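Local structure of putative branched-chain amino acid ABC transporter (Rhodospirillum rubrum ATCC 11170, 3HUT) at residues V142-V147 / Q157-A162; A162-L165 / A169-V172. The protein probably binds a branched-chain amino acid or similar ligand outside the membrane and delivers it to an ABC transporter for uptake. All coordinates share one frame; numbering follows the deposited sequence.

Contact 1 of 2, residues V142-V147 / Q157-A162; sequences VAVIGV and QAFRKA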
loop_
_atom_site.group_PDB
_atom_site.type_symbol
_atom_site.label_atom_id
_atom_site.label_comp_id
_atom_site.label_asym_id
_atom_site.label_seq_id
_atom_site.Cartn_x
_atom_site.Cartn_y
_atom_site.Cartn_z
ATOM N N VAL A 142 8.305 0.270 25.079
ATOM C CA VAL A 142 8.320 -0.801 24.097
ATOM C C VAL A 142 9.720 -1.109 23.582
ATOM O O VAL A 142 10.656 -0.318 23.740
ATOM C CB VAL A 142 7.421 -0.425 22.890
ATOM C CG1 VAL A 142 8.032 0.758 22.148
ATOM C CG2 VAL A 142 7.238 -1.623 21.958
ATOM N N ALA A 143 9.848 -2.277 22.969
ATOM C CA ALA A 143 11.100 -2.704 22.375
ATOM C C ALA A 143 10.830 -2.643 20.878
ATOM O O ALA A 143 9.786 -3.108 20.415
ATOM C CB ALA A 143 11.429 -4.137 22.794
ATOM N N VAL A 144 11.742 -2.044 20.123
ATOM C CA VAL A 144 11.560 -1.964 18.684
ATOM C C VAL A 144 12.634 -2.792 17.998
ATOM O O VAL A 144 13.826 -2.598 18.233
ATOM C CB VAL A 144 11.664 -0.520 18.166
ATOM C CG1 VAL A 144 11.529 -0.514 16.642
ATOM C CG2 VAL A 144 10.585 0.354 18.809
ATOM N N ILE A 145 12.205 -3.731 17.167
ATOM C CA ILE A 145 13.129 -4.572 16.425
ATOM C C ILE A 145 12.801 -4.337 14.960
ATOM O O ILE A 145 11.671 -4.571 14.532
ATOM C CB ILE A 145 12.931 -6.062 16.752
ATOM C CG1 ILE A 145 13.014 -6.281 18.260
ATOM C CG2 ILE A 145 13.998 -6.892 16.046
ATOM C CD1 ILE A 145 12.834 -7.723 18.666
ATOM N N GLY A 146 13.778 -3.866 14.194
ATOM C CA GLY A 146 13.526 -3.596 12.793
ATOM C C GLY A 146 14.630 -4.000 11.832
ATOM O O GLY A 146 15.816 -3.936 12.158
ATOM N N VAL A 147 14.225 -4.414 10.634
ATOM C CA VAL A 147 15.159 -4.827 9.597
ATOM C C VAL A 147 15.783 -3.577 8.972
ATOM O O VAL A 147 15.166 -2.508 8.945
ATOM C CB VAL A 147 14.437 -5.673 8.509
ATOM C CG1 VAL A 147 13.393 -4.830 7.794
ATOM C CG2 VAL A 147 15.445 -6.233 7.519
ATOM N N GLN A 157 11.781 4.401 12.397
ATOM C CA GLN A 157 12.119 5.746 12.845
ATOM C C GLN A 157 10.837 6.551 13.069
ATOM O O GLN A 157 10.703 7.248 14.071
ATOM C CB GLN A 157 13.012 6.427 11.803
ATOM C CG GLN A 157 13.358 7.887 12.070
ATOM C CD GLN A 157 14.021 8.110 13.416
ATOM O OE1 GLN A 157 14.802 7.280 13.886
ATOM N NE2 GLN A 157 13.722 9.244 14.039
ATOM N N ALA A 158 9.888 6.437 12.143
ATOM C CA ALA A 158 8.621 7.154 12.261
ATOM C C ALA A 158 7.836 6.641 13.470
ATOM O O ALA A 158 7.175 7.416 14.172
ATOM C CB ALA A 158 7.806 6.988 10.987
ATOM N N PHE A 159 7.916 5.331 13.713
ATOM C CA PHE A 159 7.230 4.732 14.853
ATOM C C PHE A 159 7.831 5.254 16.154
ATOM O O PHE A 159 7.111 5.717 17.034
ATOM C CB PHE A 159 7.355 3.205 14.841
ATOM C CG PHE A 159 6.865 2.549 16.113
ATOM C CD1 PHE A 159 5.519 2.235 16.278
ATOM C CD2 PHE A 159 7.746 2.301 17.168
ATOM C CE1 PHE A 159 5.052 1.687 17.470
ATOM C CE2 PHE A 159 7.291 1.752 18.370
ATOM C CZ PHE A 159 5.938 1.447 18.522
ATOM N N ARG A 160 9.152 5.163 16.279
ATOM C CA ARG A 160 9.813 5.627 17.495
ATOM C C ARG A 160 9.497 7.097 17.773
ATOM O O ARG A 160 9.139 7.463 18.895
ATOM C CB ARG A 160 11.330 5.420 17.396
ATOM C CG ARG A 160 11.765 3.949 17.394
ATOM C CD ARG A 160 13.278 3.821 17.555
ATOM N NE ARG A 160 13.977 4.470 16.453
ATOM C CZ ARG A 160 14.419 3.840 15.372
ATOM N NH1 ARG A 160 14.249 2.529 15.247
ATOM N NH2 ARG A 160 15.007 4.530 14.403
ATOM N N LYS A 161 9.606 7.934 16.748
ATOM C CA LYS A 161 9.331 9.357 16.910
ATOM C C LYS A 161 7.900 9.599 17.389
ATOM O O LYS A 161 7.671 10.395 18.298
ATOM C CB LYS A 161 9.567 10.092 15.587
ATOM C CG LYS A 161 9.517 11.604 15.709
ATOM C CD LYS A 161 9.834 12.279 14.384
ATOM C CE LYS A 161 9.834 13.793 14.529
ATOM N NZ LYS A 161 10.168 14.478 13.250
ATOM N N ALA A 162 6.942 8.908 16.779
ATOM C CA ALA A 162 5.535 9.064 17.149
ATOM C C ALA A 162 5.257 8.579 18.568
ATOM O O ALA A 162 4.475 9.190 19.305
ATOM C CB ALA A 162 4.650 8.308 16.164
#

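Contact 2 of 2, residues A162-L165 / A169-V172; sequences AFEL and AVVV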
loop_
_atom_site.group_PDB
_atom_site.type_symbol
_atom_site.label_atom_id
_atom_site.label_comp_id
_atom_site.label_asym_id
_atom_site.label_seq_id
_atom_site.Cartn_x
_atom_site.Cartn_y
_atom_site.Cartn_z
ATOM N N ALA A 162 6.942 8.908 16.779
ATOM C CA ALA A 162 5.535 9.064 17.149
ATOM C C ALA A 162 5.257 8.579 18.568
ATOM O O ALA A 162 4.475 9.190 19.305
ATOM C CB ALA A 162 4.650 8.308 16.164
ATOM N N PHE A 163 5.890 7.476 18.946
ATOM C CA PHE A 163 5.693 6.908 20.274
ATOM C C PHE A 163 6.215 7.864 21.352
ATOM O O PHE A 163 5.522 8.149 22.329
ATOM C CB PHE A 163 6.415 5.558 20.363
ATOM C CG PHE A 163 5.968 4.696 21.510
ATOM C CD1 PHE A 163 4.680 4.167 21.545
ATOM C CD2 PHE A 163 6.851 4.379 22.539
ATOM C CE1 PHE A 163 4.278 3.332 22.591
ATOM C CE2 PHE A 163 6.458 3.546 23.588
ATOM C CZ PHE A 163 5.169 3.022 23.611
ATOM N N GLU A 164 7.433 8.361 21.166
ATOM C CA GLU A 164 8.039 9.280 22.125
ATOM C C GLU A 164 7.285 10.612 22.169
ATOM O O GLU A 164 7.229 11.270 23.206
ATOM C CB GLU A 164 9.518 9.503 21.770
ATOM C CG GLU A 164 10.335 8.210 21.729
ATOM C CD GLU A 164 11.787 8.420 21.318
ATOM O OE1 GLU A 164 12.062 9.367 20.552
ATOM O OE2 GLU A 164 12.651 7.625 21.749
ATOM N N LEU A 165 6.704 11.009 21.041
ATOM C CA LEU A 165 5.941 12.253 20.986
ATOM C C LEU A 165 4.727 12.128 21.898
ATOM O O LEU A 165 4.263 13.113 22.466
ATOM C CB LEU A 165 5.465 12.533 19.556
ATOM C CG LEU A 165 4.513 13.729 19.387
ATOM C CD1 LEU A 165 5.218 15.010 19.804
ATOM C CD2 LEU A 165 4.050 13.822 17.938
ATOM N N ALA A 169 8.338 5.436 25.829
ATOM C CA ALA A 169 9.782 5.268 25.789
ATOM C C ALA A 169 10.163 3.998 25.040
ATOM O O ALA A 169 9.497 2.970 25.153
ATOM C CB ALA A 169 10.349 5.226 27.209
ATOM N N VAL A 170 11.236 4.091 24.264
ATOM C CA VAL A 170 11.753 2.957 23.513
ATOM C C VAL A 170 12.976 2.495 24.299
ATOM O O VAL A 170 14.078 3.007 24.103
ATOM C CB VAL A 170 12.187 3.372 22.092
ATOM C CG1 VAL A 170 12.687 2.153 21.330
ATOM C CG2 VAL A 170 11.020 4.020 21.361
ATOM N N VAL A 171 12.771 1.535 25.193
ATOM C CA VAL A 171 13.844 1.031 26.045
ATOM C C VAL A 171 14.793 0.039 25.373
ATOM O O VAL A 171 15.868 -0.253 25.896
ATOM C CB VAL A 171 13.258 0.403 27.321
ATOM C CG1 VAL A 171 12.482 1.456 28.090
ATOM C CG2 VAL A 171 12.351 -0.766 26.962
ATOM N N VAL A 172 14.381 -0.480 24.221
ATOM C CA VAL A 172 15.195 -1.410 23.446
ATOM C C VAL A 172 14.979 -1.075 21.980
ATOM O O VAL A 172 13.840 -0.951 21.526
ATOM C CB VAL A 172 14.799 -2.889 23.694
ATOM C CG1 VAL A 172 15.293 -3.768 22.552
ATOM C CG2 VAL A 172 15.406 -3.377 24.996
HETATM O O HOH W 1 12.564 6.631 24.062
#

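Contact 1 of 2, residues V142-V147 / Q157-A162
Phe159 and Arg160 of helix 150-165 pack on Val142 and Val144 of strand 141-147, the first strand and the helix of a beta-alpha-beta crossover in the periplasmic binding protein fold. The two segments run nearly antiparallel, at 165°, with axes 10.2 Å apart. The apolar part centres on the Phe159 ring, with CG anti to the backbone N (chi1 170°), which carries the ring toward the sheet. Its CE2 meets Val144 CG2 at 3.6 Å, approached obliquely, while Val142 CG1 lies at the ring edge, near its plane, 4.0 Å from the same CE2. Tyr199 stacks with this ring, and Ala131 and Met134 of helix 126-136 also touch it. Arg160 contributes its aliphatic stem: CG lies 4.0 Å from Val144 CG2. The chain then bends at chi3 (-61°), and the edge of the guanidinium faces Val144 CG1. On the helix itself Arg160 NH2 donates to Gln157 OE1 at 2.8 Å, tilted off the amide's carbonyl plane. Cutting Arg160 back to an alanine is likely to uncover one flank of Val144 and let the Gln157 amide turn. Arg160 NH1 adds a weak bond to Asn173 OD1.

Contact 2 of 2, residues A162-L165 / A169-V172
Where the beta-alpha-beta crossover turns back from helix 150-165 into strand 169-176, Phe163 and Glu164 of the last helical turn meet Ala169 and Val170 at the start of the strand. The connection is short, and the backbones come close, with the CA atoms of Glu164 and Ala169 5.7 Å apart. Phe163 touches the strand's main chain more closely than its side chains. With CG anti to the backbone N (chi1 -163°), the ring is carried toward the strand, and its CE2 comes within 3.5 Å of Ala169 O, which lies at the ring edge, in plane. The C-H edge of the ring thus points at this oxygen, meeting it from the side of the C=O bond. The same CE2 is also 3.5 Å from Ala169 N, which stands above the ring plane rather than in it; the methyl of Ala169 points away from the helix. Ala131 and Ile135 of helix 126-136 also pack on Phe163, whose side chain is buried.

Val170 CG2 touches both the aromatic and the acid. It approaches the Phe163 ring obliquely, 4.3 Å from CD2, and lies 4.0 Å from Glu164 OE2; Val144 of the adjacent strand also touches this valine. The Glu164 chain is extended beyond CG and crosses the Val170 side chain at about a right angle. Although Glu164 is exposed to solvent, its carboxylate is tied to the strand through water: one ordered molecule donates to Glu164 OE2 over a short 2.5 Å and accepts from Val170 N at 2.9 Å.

From the N terminus, the chain runs along strand 141-147, crosses into helix 150-165 and returns along strand 169-176. Contact 1 closes the first half, laying the middle of the helix back over the strand just left; contact 2 closes the tight turn from the helix end into the next strand. The loops follow in series, contact 2 starting at Ala162, where contact 1 ends. Sheet pairing completes the unit: the two strands are parallel neighbours, and the backbones join through probable hydrogen bonds from Val144 N to Val172 O and from Val142 N to Ala169 O. Val142 CG1 also packs on Phe163 CE2, 3.5 Å away, merging both contacts into one helix-on-sheet layer.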